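Local atomic coordinates of uncharacterized protein AsbF (Bacillus anthracis, PDB entry 3DX5), a protein that converts 3-dehydroshikimate to 3,4-dihydroxybenzoate with the help of a manganese ion, supplying the catechol building block of the siderophore petrobactin. Residues Q22-N27 against K60-T65; L71-S76 against E80-K85; N123-I128 against L156-E161. All coordinates share one frame; numbering follows the deposited sequence. Where two conformers were deposited one is given.

Contact 1: Q22-N27 against K60-T65; sequences QFAYEN and KTLEIT
Tyr25 and Lys60 meet at the end of a TIM barrel where strand 64-68 begins, the last turn of helix 17-26 packing against the loop that runs into that strand. The buried part of the contact lies on the barrel side of the helix. There Ala24 CB rests against Leu62 CD2 at 4.1 Å, while the other methyl of the same leucine, CD1, comes within 3.9 Å of Tyr25 CB, so that the forked side chain serves two successive helix residues. Alanine suits this place because its single methyl sits against Leu62, Leu5 and Ile32 at once, the last two belonging to neighbouring barrel strands. Leucine suits the other side of the joint: its branched end fills the angle between helix and loop, and it also touches Leu57.

The other side of the contact is more open to solvent, yet closely packed. Tyr25 extends its ring from the helix with CG anti to the backbone N (chi1 171°), and the aliphatic part of Lys60 lies over one face of it, the two side chains crossing at about a right angle. Lys60 CG stands 3.8 Å from the centroid of the Tyr25 ring, only 7° off the normal, a well-centred CH-pi contact. The lysine chain is straight until its last bend, which leads the amino end away from the ring. Each of the two residues joins a carbon-rich part to a polar end, and so can bury carbon while keeping that end for the surface. One edge of the ring also reaches the loop backbone, Tyr25 CD1 lying 3.4 Å from Lys60 O.

Contact 2: L71-S76 against E80-K85; sequences LDISLS and EKTIEK
Asp72 offers two flat groups, its peptide carbonyl turned to Thr82 and its carboxylate turned back on its own loop. At the carbonyl, Thr82 OG1 donates to Asp72 O, standing 18° out of the carbonyl plane, at a modelled 2.5 Å, too short to be taken literally. At the carboxylate, OD1 takes two bonds: Ser74 N approaches from above the plane at 3.1 Å, forming an Asx turn, and Asp72 OD1 receives Ser74 OG on its syn lone pair, at 2.9 Å. Aspartate suits the place because one oxygen can hold both donors, fixing the bend of a loop without regular structure.

This loop follows strand 64-68 of the TIM barrel and leads into helix 79-96, so the contact folds a beta-to-alpha connection onto the first turns of its own helix. Threonine fits the helix side with its two unlike branches. With OG1 anti to its carbonyl carbon (chi1 -60°), the hydroxyl is directed at the loop and CG2 is left to pack, 3.8 Å from Ile73 CG2 and 4.1 Å from Leu71 CB.

One turn on, Lys85 slants its extended chain across Leu71, whose CD2 is 4.1 Å from Lys85 CG, and carries its ammonium onward to a salt bridge with Asp69 and a hydrogen bond to Tyr70 O. A water accepts from Asp72 N at 2.9 Å and donates weakly to Thr82 OG1 at 3.5 Å.

Contact 3: N123-I128 against L156-E161; sequences NRIRMI and LELLGE
Ile125 and Leu158 mark where two helical segments come nearest, their CA atoms still 9.7 Å apart, so the backbones stay well separated and side chains must bridge the gap. Each segment keeps regular helical bonding, such as Ile128 N to Arg124 O and Glu161 N to Glu157 O.

On the buried side the bridge is a single methyl pair, Ile125 CD1 to Leu158 CD2 at 4.3 Å. Long, branched aliphatic residues suit such a spacing, since each can reach a methyl toward the other helix; Leu158 also packs on Val122 and Leu148. Nearer the surface Arg126 makes the crossing. Its chain leaves with CG anti to the backbone N and then bends at chi3 (-67°), which swings the guanidinium toward the other helix and sets NH2 2.9 Å from Glu161 O, with that oxygen at the edge of the group and near its plane. Two hydrogen bonds steady the guanidinium: NH1 donates to Asn123 OD1 at 3.1 Å, one turn back on the same helix, and NE donates to Val162 O. Arginine suits the place because its several N-H groups can serve acceptors on both helices at once. The carboxylate of Glu161 has its own partner, a salt bridge to Arg118.

Such light contact between helices 115-134 and 152-162, which flank strand 138-142 in sequence, belongs to the outer helical layer of a TIM barrel.

In the fold
The three contacts follow one another along the chain of a single barrel. Contact 1 lies on the opposite side of the chain's centre from the others, its own centre about 32 Å from that of contact 2 and about 33 Å from that of contact 3, and it is away from the substrate and manganese sites. Contacts 2 and 3, with centres about 15 Å apart, do touch: Arg124 NH1 of helix 115-134 probably bonds to Ile73 O. Contact 2 is near the pocket, the Lys85 side chain being about 11 Å from bound 3,4-dihydroxybenzoic acid and about 5 Å from that of substrate-binding Tyr70. In contact 3 the Leu158 side chain is about 10 Å from that of His144, the inferred proton acceptor.

Contact 1: Q22-N27 against K60-T65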
loop_
_atom_site.group_PDB
_atom_site.type_symbol
_atom_site.label_atom_id
_atom_site.label_comp_id
_atom_site.label_asym_id
_atom_site.label_seq_id
_atom_site.Cartn_x
_atom_site.Cartn_y
_atom_site.Cartn_z
ATOM N N GLN A 22 13.287 14.851 8.396
ATOM C CA GLN A 22 13.118 16.020 9.284
ATOM C C GLN A 22 12.212 15.648 10.480
ATOM O O GLN A 22 12.514 15.995 11.620
ATOM C CB GLN A 22 12.531 17.227 8.513
ATOM C CG GLN A 22 12.301 18.496 9.376
ATOM C CD GLN A 22 13.571 18.937 10.122
ATOM O OE1 GLN A 22 14.669 18.954 9.558
ATOM N NE2 GLN A 22 13.415 19.308 11.388
ATOM N N PHE A 23 11.102 14.962 10.213
ATOM C CA PHE A 23 10.244 14.488 11.297
ATOM C C PHE A 23 11.004 13.557 12.269
ATOM O O PHE A 23 10.871 13.669 13.487
ATOM C CB PHE A 23 9.019 13.778 10.739
ATOM C CG PHE A 23 8.131 13.210 11.792
ATOM C CD1 PHE A 23 7.168 14.010 12.420
ATOM C CD2 PHE A 23 8.256 11.874 12.181
ATOM C CE1 PHE A 23 6.330 13.470 13.434
ATOM C CE2 PHE A 23 7.446 11.336 13.186
ATOM C CZ PHE A 23 6.472 12.135 13.803
ATOM N N ALA A 24 11.793 12.628 11.726
ATOM C CA ALA A 24 12.558 11.729 12.584
ATOM C C ALA A 24 13.493 12.524 13.483
ATOM O O ALA A 24 13.614 12.241 14.673
ATOM C CB ALA A 24 13.347 10.684 11.761
ATOM N N TYR A 25 14.146 13.520 12.898
ATOM C CA TYR A 25 15.167 14.278 13.587
ATOM C C TYR A 25 14.548 15.114 14.719
ATOM O O TYR A 25 14.999 15.093 15.853
ATOM C CB TYR A 25 15.883 15.169 12.565
ATOM C CG TYR A 25 16.837 16.202 13.112
ATOM C CD1 TYR A 25 17.820 15.860 14.047
ATOM C CD2 TYR A 25 16.767 17.531 12.665
ATOM C CE1 TYR A 25 18.715 16.840 14.547
ATOM C CE2 TYR A 25 17.653 18.503 13.146
ATOM C CZ TYR A 25 18.613 18.142 14.091
ATOM O OH TYR A 25 19.481 19.093 14.560
ATOM N N GLU A 26 13.471 15.810 14.420
ATOM C CA GLU A 26 12.924 16.709 15.424
ATOM C C GLU A 26 12.248 15.958 16.581
ATOM O O GLU A 26 12.052 16.534 17.642
ATOM C CB GLU A 26 12.022 17.767 14.772
ATOM C CG GLU A 26 10.751 17.242 14.217
ATOM C CD GLU A 26 10.074 18.231 13.218
ATOM O OE1 GLU A 26 8.895 17.967 12.866
ATOM O OE2 GLU A 26 10.712 19.229 12.779
ATOM N N ASN A 27 11.913 14.676 16.374
ATOM C CA ASN A 27 11.308 13.873 17.427
ATOM C C ASN A 27 12.273 12.947 18.182
ATOM O O ASN A 27 11.819 12.141 18.977
ATOM C CB ASN A 27 10.082 13.102 16.886
ATOM C CG ASN A 27 8.895 14.030 16.650
ATOM O OD1 ASN A 27 8.200 14.411 17.589
ATOM N ND2 ASN A 27 8.709 14.453 15.411
ATOM N N LYS A 60 22.545 14.749 12.103
ATOM C CA LYS A 60 21.261 14.752 12.779
ATOM C C LYS A 60 21.135 13.541 13.731
ATOM O O LYS A 60 20.034 13.257 14.225
ATOM C CB LYS A 60 20.143 14.696 11.733
ATOM C CG LYS A 60 20.005 15.910 10.812
ATOM C CD LYS A 60 18.843 15.622 9.851
ATOM C CE LYS A 60 18.600 16.781 8.873
ATOM N NZ LYS A 60 19.589 16.830 7.798
ATOM N N THR A 61 22.254 12.838 13.960
ATOM C CA THR A 61 22.313 11.592 14.724
ATOM C C THR A 61 21.278 10.606 14.191
ATOM O O THR A 61 20.553 9.997 14.960
ATOM C CB THR A 61 22.125 11.815 16.274
ATOM O OG1 THR A 61 22.843 12.989 16.682
ATOM C CG2 THR A 61 22.652 10.628 17.074
ATOM N N LEU A 62 21.201 10.487 12.867
ATOM C CA LEU A 62 20.292 9.565 12.197
ATOM C C LEU A 62 21.108 8.598 11.344
ATOM O O LEU A 62 22.215 8.907 10.977
ATOM C CB LEU A 62 19.285 10.316 11.298
ATOM C CG LEU A 62 18.101 10.936 12.035
ATOM C CD1 LEU A 62 17.318 11.841 11.080
ATOM C CD2 LEU A 62 17.214 9.809 12.629
ATOM N N GLU A 63 20.544 7.436 11.045
ATOM C CA GLU A 63 21.141 6.490 10.148
ATOM C C GLU A 63 19.989 5.634 9.605
ATOM O O GLU A 63 18.876 5.669 10.131
ATOM C CB GLU A 63 22.163 5.606 10.885
ATOM C CG GLU A 63 21.526 4.655 11.921
ATOM C CD GLU A 63 22.587 3.995 12.817
ATOM O OE1 GLU A 63 23.048 2.866 12.476
ATOM O OE2 GLU A 63 22.962 4.617 13.855
ATOM N N ILE A 64 20.248 4.884 8.554
ATOM C CA ILE A 64 19.275 3.906 8.070
ATOM C C ILE A 64 19.572 2.607 8.822
ATOM O O ILE A 64 20.690 2.089 8.750
ATOM C CB ILE A 64 19.367 3.742 6.528
ATOM C CG1 ILE A 64 19.170 5.111 5.833
ATOM C CG2 ILE A 64 18.404 2.622 6.020
ATOM C CD1 ILE A 64 17.802 5.800 6.143
ATOM N N THR A 65 18.607 2.100 9.577
ATOM C CA THR A 65 18.872 0.952 10.469
ATOM C C THR A 65 18.840 -0.397 9.734
ATOM O O THR A 65 19.479 -1.383 10.166
ATOM C CB THR A 65 17.878 0.889 11.700
ATOM O OG1 THR A 65 16.571 0.461 11.267
ATOM C CG2 THR A 65 17.722 2.240 12.359
#

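Contact 2: L71-S76 against E80-K85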
loop_
_atom_site.group_PDB
_atom_site.type_symbol
_atom_site.label_atom_id
_atom_site.label_comp_id
_atom_site.label_asym_id
_atom_site.label_seq_id
_atom_site.Cartn_x
_atom_site.Cartn_y
_atom_site.Cartn_z
ATOM N N LEU A 71 11.545 -11.495 0.524
ATOM C CA LEU A 71 12.226 -12.310 -0.485
ATOM C C LEU A 71 11.452 -13.598 -0.700
ATOM O O LEU A 71 11.200 -14.327 0.233
ATOM C CB LEU A 71 13.665 -12.597 -0.076
ATOM C CG LEU A 71 14.512 -11.342 0.137
ATOM C CD1 LEU A 71 15.844 -11.706 0.828
ATOM C CD2 LEU A 71 14.730 -10.629 -1.236
ATOM N N ASP A 72 11.073 -13.861 -1.936
ATOM C CA ASP A 72 10.304 -15.034 -2.230
ATOM C C ASP A 72 11.224 -16.243 -2.396
ATOM O O ASP A 72 11.916 -16.392 -3.409
ATOM C CB ASP A 72 9.448 -14.816 -3.477
ATOM C CG ASP A 72 8.499 -15.984 -3.734
ATOM O OD1 ASP A 72 8.368 -16.885 -2.864
ATOM O OD2 ASP A 72 7.891 -16.014 -4.820
ATOM N N ILE A 73 11.238 -17.107 -1.395
ATOM C CA ILE A 73 12.006 -18.331 -1.536
ATOM C C ILE A 73 11.108 -19.597 -1.485
ATOM O O ILE A 73 11.590 -20.699 -1.307
ATOM C CB ILE A 73 13.363 -18.328 -0.663
ATOM C CG1 ILE A 73 13.223 -17.727 0.703
ATOM C CG2 ILE A 73 14.331 -17.301 -1.194
ATOM C CD1 ILE A 73 12.240 -18.375 1.481
ATOM N N SER A 74 9.801 -19.411 -1.659
ATOM C CA SER A 74 8.859 -20.519 -1.827
ATOM C C SER A 74 9.192 -21.366 -3.072
ATOM O O SER A 74 9.942 -20.937 -3.951
ATOM C CB SER A 74 7.430 -19.996 -1.933
ATOM O OG SER A 74 7.162 -19.492 -3.245
ATOM N N LEU A 75 8.633 -22.572 -3.142
ATOM C CA LEU A 75 8.840 -23.477 -4.296
ATOM C C LEU A 75 8.270 -22.921 -5.605
ATOM O O LEU A 75 8.837 -23.119 -6.673
ATOM C CB LEU A 75 8.215 -24.845 -4.007
ATOM C CG LEU A 75 8.678 -25.622 -2.776
ATOM C CD1 LEU A 75 8.125 -27.037 -2.819
ATOM C CD2 LEU A 75 10.187 -25.665 -2.724
ATOM N N SER A 76 7.132 -22.244 -5.518
ATOM C CA SER A 76 6.525 -21.564 -6.666
ATOM C C SER A 76 7.361 -20.380 -7.214
ATOM O O SER A 76 7.109 -19.933 -8.327
ATOM C CB SER A 76 5.118 -21.067 -6.287
ATOM O OG SER A 76 5.120 -20.558 -4.953
ATOM N N GLU A 80 15.986 -17.508 -9.336
ATOM C CA GLU A 80 16.947 -16.624 -10.009
ATOM C C GLU A 80 16.508 -15.151 -9.944
ATOM O O GLU A 80 17.349 -14.256 -9.832
ATOM C CB GLU A 80 17.148 -17.019 -11.476
ATOM C CG GLU A 80 18.024 -18.255 -11.665
ATOM C CD GLU A 80 18.595 -18.344 -13.073
ATOM O OE1 GLU A 80 18.051 -17.659 -13.987
ATOM O OE2 GLU A 80 19.587 -19.102 -13.269
ATOM N N LYS A 81 15.201 -14.915 -10.042
ATOM C CA LYS A 81 14.643 -13.587 -9.871
ATOM C C LYS A 81 14.816 -13.084 -8.408
ATOM O O LYS A 81 15.174 -11.915 -8.183
ATOM C CB LYS A 81 13.185 -13.559 -10.332
ATOM C CG LYS A 81 12.458 -12.246 -10.035
ATOM C CD LYS A 81 11.141 -12.092 -10.817
ATOM C CE LYS A 81 10.350 -10.846 -10.329
ATOM N NZ LYS A 81 9.008 -10.723 -11.018
ATOM N N THR A 82 14.603 -13.967 -7.434
ATOM C CA THR A 82 14.868 -13.651 -6.024
ATOM C C THR A 82 16.326 -13.263 -5.780
ATOM O O THR A 82 16.591 -12.251 -5.117
ATOM C CB THR A 82 14.469 -14.796 -5.064
ATOM O OG1 THR A 82 13.082 -15.035 -5.209
ATOM C CG2 THR A 82 14.721 -14.389 -3.594
ATOM N N ILE A 83 17.248 -14.073 -6.291
ATOM C CA ILE A 83 18.686 -13.759 -6.267
ATOM C C ILE A 83 19.018 -12.385 -6.886
ATOM O O ILE A 83 19.812 -11.643 -6.308
ATOM C CB ILE A 83 19.564 -14.898 -6.892
ATOM C CG1 ILE A 83 19.445 -16.190 -6.066
ATOM C CG2 ILE A 83 21.073 -14.483 -7.029
ATOM C CD1 ILE A 83 19.976 -16.077 -4.596
ATOM N N GLU A 84 18.406 -12.053 -8.025
ATOM C CA GLU A 84 18.609 -10.743 -8.666
ATOM C C GLU A 84 18.136 -9.580 -7.764
ATOM O O GLU A 84 18.777 -8.523 -7.700
ATOM C CB GLU A 84 17.905 -10.688 -10.024
ATOM C CG GLU A 84 18.549 -11.524 -11.123
ATOM C CD GLU A 84 17.804 -11.405 -12.457
ATOM O OE1 GLU A 84 17.271 -12.425 -12.950
ATOM O OE2 GLU A 84 17.736 -10.287 -13.010
ATOM N N LYS A 85 17.013 -9.789 -7.078
ATOM C CA LYS A 85 16.503 -8.848 -6.078
ATOM C C LYS A 85 17.485 -8.698 -4.900
ATOM O O LYS A 85 17.742 -7.593 -4.454
ATOM C CB LYS A 85 15.116 -9.282 -5.592
ATOM C CG LYS A 85 14.482 -8.357 -4.582
ATOM C CD LYS A 85 12.957 -8.525 -4.494
ATOM C CE LYS A 85 12.439 -7.578 -3.440
ATOM N NZ LYS A 85 11.050 -7.877 -2.939
HETATM O O HOH W 1 11.738 -12.037 -4.127
#

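Contact 3: N123-I128 against L156-E161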
loop_
_atom_site.group_PDB
_atom_site.type_symbol
_atom_site.label_atom_id
_atom_site.label_comp_id
_atom_site.label_asym_id
_atom_site.label_seq_id
_atom_site.Cartn_x
_atom_site.Cartn_y
_atom_site.Cartn_z
ATOM N N ASN A 123 17.479 -24.672 3.051
ATOM C CA ASN A 123 18.535 -24.564 2.047
ATOM C C ASN A 123 18.554 -23.210 1.316
ATOM O O ASN A 123 19.628 -22.673 1.055
ATOM C CB ASN A 123 18.476 -25.728 1.049
ATOM C CG ASN A 123 18.751 -27.083 1.719
ATOM O OD1 ASN A 123 19.302 -27.161 2.847
ATOM N ND2 ASN A 123 18.343 -28.161 1.042
ATOM N N ARG A 124 17.381 -22.679 0.996
ATOM C CA ARG A 124 17.284 -21.377 0.322
ATOM C C ARG A 124 17.642 -20.191 1.198
ATOM O O ARG A 124 18.350 -19.279 0.740
ATOM C CB ARG A 124 15.908 -21.186 -0.297
ATOM C CG ARG A 124 15.808 -22.027 -1.567
ATOM C CD ARG A 124 14.419 -22.067 -2.099
ATOM N NE ARG A 124 14.422 -22.703 -3.424
ATOM C CZ ARG A 124 13.556 -22.422 -4.392
ATOM N NH1 ARG A 124 12.577 -21.552 -4.184
ATOM N NH2 ARG A 124 13.669 -23.029 -5.565
ATOM N N ILE A 125 17.194 -20.203 2.450
ATOM C CA ILE A 125 17.622 -19.172 3.406
ATOM C C ILE A 125 19.155 -19.197 3.536
ATOM O O ILE A 125 19.799 -18.146 3.602
ATOM C CB ILE A 125 16.953 -19.356 4.773
ATOM C CG1 ILE A 125 15.435 -19.141 4.658
ATOM C CG2 ILE A 125 17.514 -18.367 5.838
ATOM C CD1 ILE A 125 14.681 -19.781 5.846
ATOM N N ARG A 126 19.737 -20.402 3.562
ATOM C CA ARG A 126 21.189 -20.540 3.697
ATOM C C ARG A 126 21.889 -19.875 2.513
ATOM O O ARG A 126 22.876 -19.132 2.698
ATOM C CB ARG A 126 21.646 -22.014 3.806
ATOM C CG ARG A 126 23.133 -22.131 4.186
ATOM C CD ARG A 126 23.611 -23.597 4.246
ATOM N NE ARG A 126 22.946 -24.269 5.360
ATOM C CZ ARG A 126 22.065 -25.249 5.240
ATOM N NH1 ARG A 126 21.723 -25.721 4.041
ATOM N NH2 ARG A 126 21.518 -25.748 6.334
HETATM N N MSE A 127 21.365 -20.130 1.317
HETATM C CA MSE A 127 21.889 -19.532 0.066
HETATM C C MSE A 127 21.821 -18.018 0.082
HETATM O O MSE A 127 22.762 -17.359 -0.325
HETATM C CB MSE A 127 21.136 -20.055 -1.165
HETATM C CG MSE A 127 21.432 -21.523 -1.430
HETATM SE SE MSE A 127 20.358 -22.259 -2.900
HETATM C CE MSE A 127 21.097 -21.092 -4.281
ATOM N N ILE A 128 20.698 -17.473 0.541
ATOM C CA ILE A 128 20.547 -16.023 0.650
ATOM C C ILE A 128 21.521 -15.438 1.678
ATOM O O ILE A 128 22.096 -14.387 1.435
ATOM C CB ILE A 128 19.094 -15.659 0.930
ATOM C CG1 ILE A 128 18.322 -15.735 -0.404
ATOM C CG2 ILE A 128 18.971 -14.261 1.542
ATOM C CD1 ILE A 128 16.848 -15.924 -0.195
ATOM N N LEU A 156 13.731 -21.013 16.938
ATOM C CA LEU A 156 14.997 -21.534 17.434
ATOM C C LEU A 156 15.476 -22.715 16.584
ATOM O O LEU A 156 16.649 -22.805 16.231
ATOM C CB LEU A 156 14.866 -21.970 18.892
ATOM C CG LEU A 156 14.719 -20.792 19.862
ATOM C CD1 LEU A 156 14.253 -21.285 21.232
ATOM C CD2 LEU A 156 16.039 -20.034 19.943
ATOM N N GLU A 157 14.554 -23.615 16.267
ATOM C CA GLU A 157 14.856 -24.741 15.414
ATOM C C GLU A 157 15.386 -24.293 14.023
ATOM O O GLU A 157 16.392 -24.791 13.550
ATOM C CB GLU A 157 13.584 -25.551 15.269
ATOM C CG GLU A 157 13.744 -26.756 14.465
ATOM C CD GLU A 157 14.084 -27.925 15.347
ATOM O OE1 GLU A 157 13.177 -28.778 15.565
ATOM O OE2 GLU A 157 15.242 -27.971 15.851
ATOM N N LEU A 158 14.686 -23.353 13.383
ATOM C CA LEU A 158 15.098 -22.813 12.077
ATOM C C LEU A 158 16.537 -22.281 12.097
ATOM O O LEU A 158 17.316 -22.527 11.173
ATOM C CB LEU A 158 14.155 -21.685 11.652
ATOM C CG LEU A 158 14.256 -21.314 10.168
ATOM C CD1 LEU A 158 13.901 -22.509 9.246
ATOM C CD2 LEU A 158 13.306 -20.166 9.893
ATOM N N LEU A 159 16.868 -21.532 13.151
ATOM C CA LEU A 159 18.201 -20.929 13.295
ATOM C C LEU A 159 19.276 -22.016 13.387
ATOM O O LEU A 159 20.365 -21.904 12.785
ATOM C CB LEU A 159 18.253 -20.027 14.529
ATOM C CG LEU A 159 17.424 -18.737 14.423
ATOM C CD1 LEU A 159 17.237 -18.142 15.825
ATOM C CD2 LEU A 159 18.071 -17.688 13.446
ATOM N N GLY A 160 18.948 -23.079 14.110
ATOM C CA GLY A 160 19.850 -24.229 14.210
ATOM C C GLY A 160 19.897 -25.009 12.905
ATOM O O GLY A 160 20.931 -25.549 12.566
ATOM N N GLU A 161 18.804 -25.050 12.139
ATOM C CA GLU A 161 18.815 -25.824 10.884
ATOM C C GLU A 161 19.622 -25.116 9.784
ATOM O O GLU A 161 20.347 -25.763 8.996
ATOM C CB GLU A 161 17.381 -26.105 10.406
ATOM C CG GLU A 161 16.563 -27.058 11.316
ATOM C CD GLU A 161 15.025 -26.986 11.092
ATOM O OE1 GLU A 161 14.453 -25.917 10.785
ATOM O OE2 GLU A 161 14.356 -28.029 11.242
#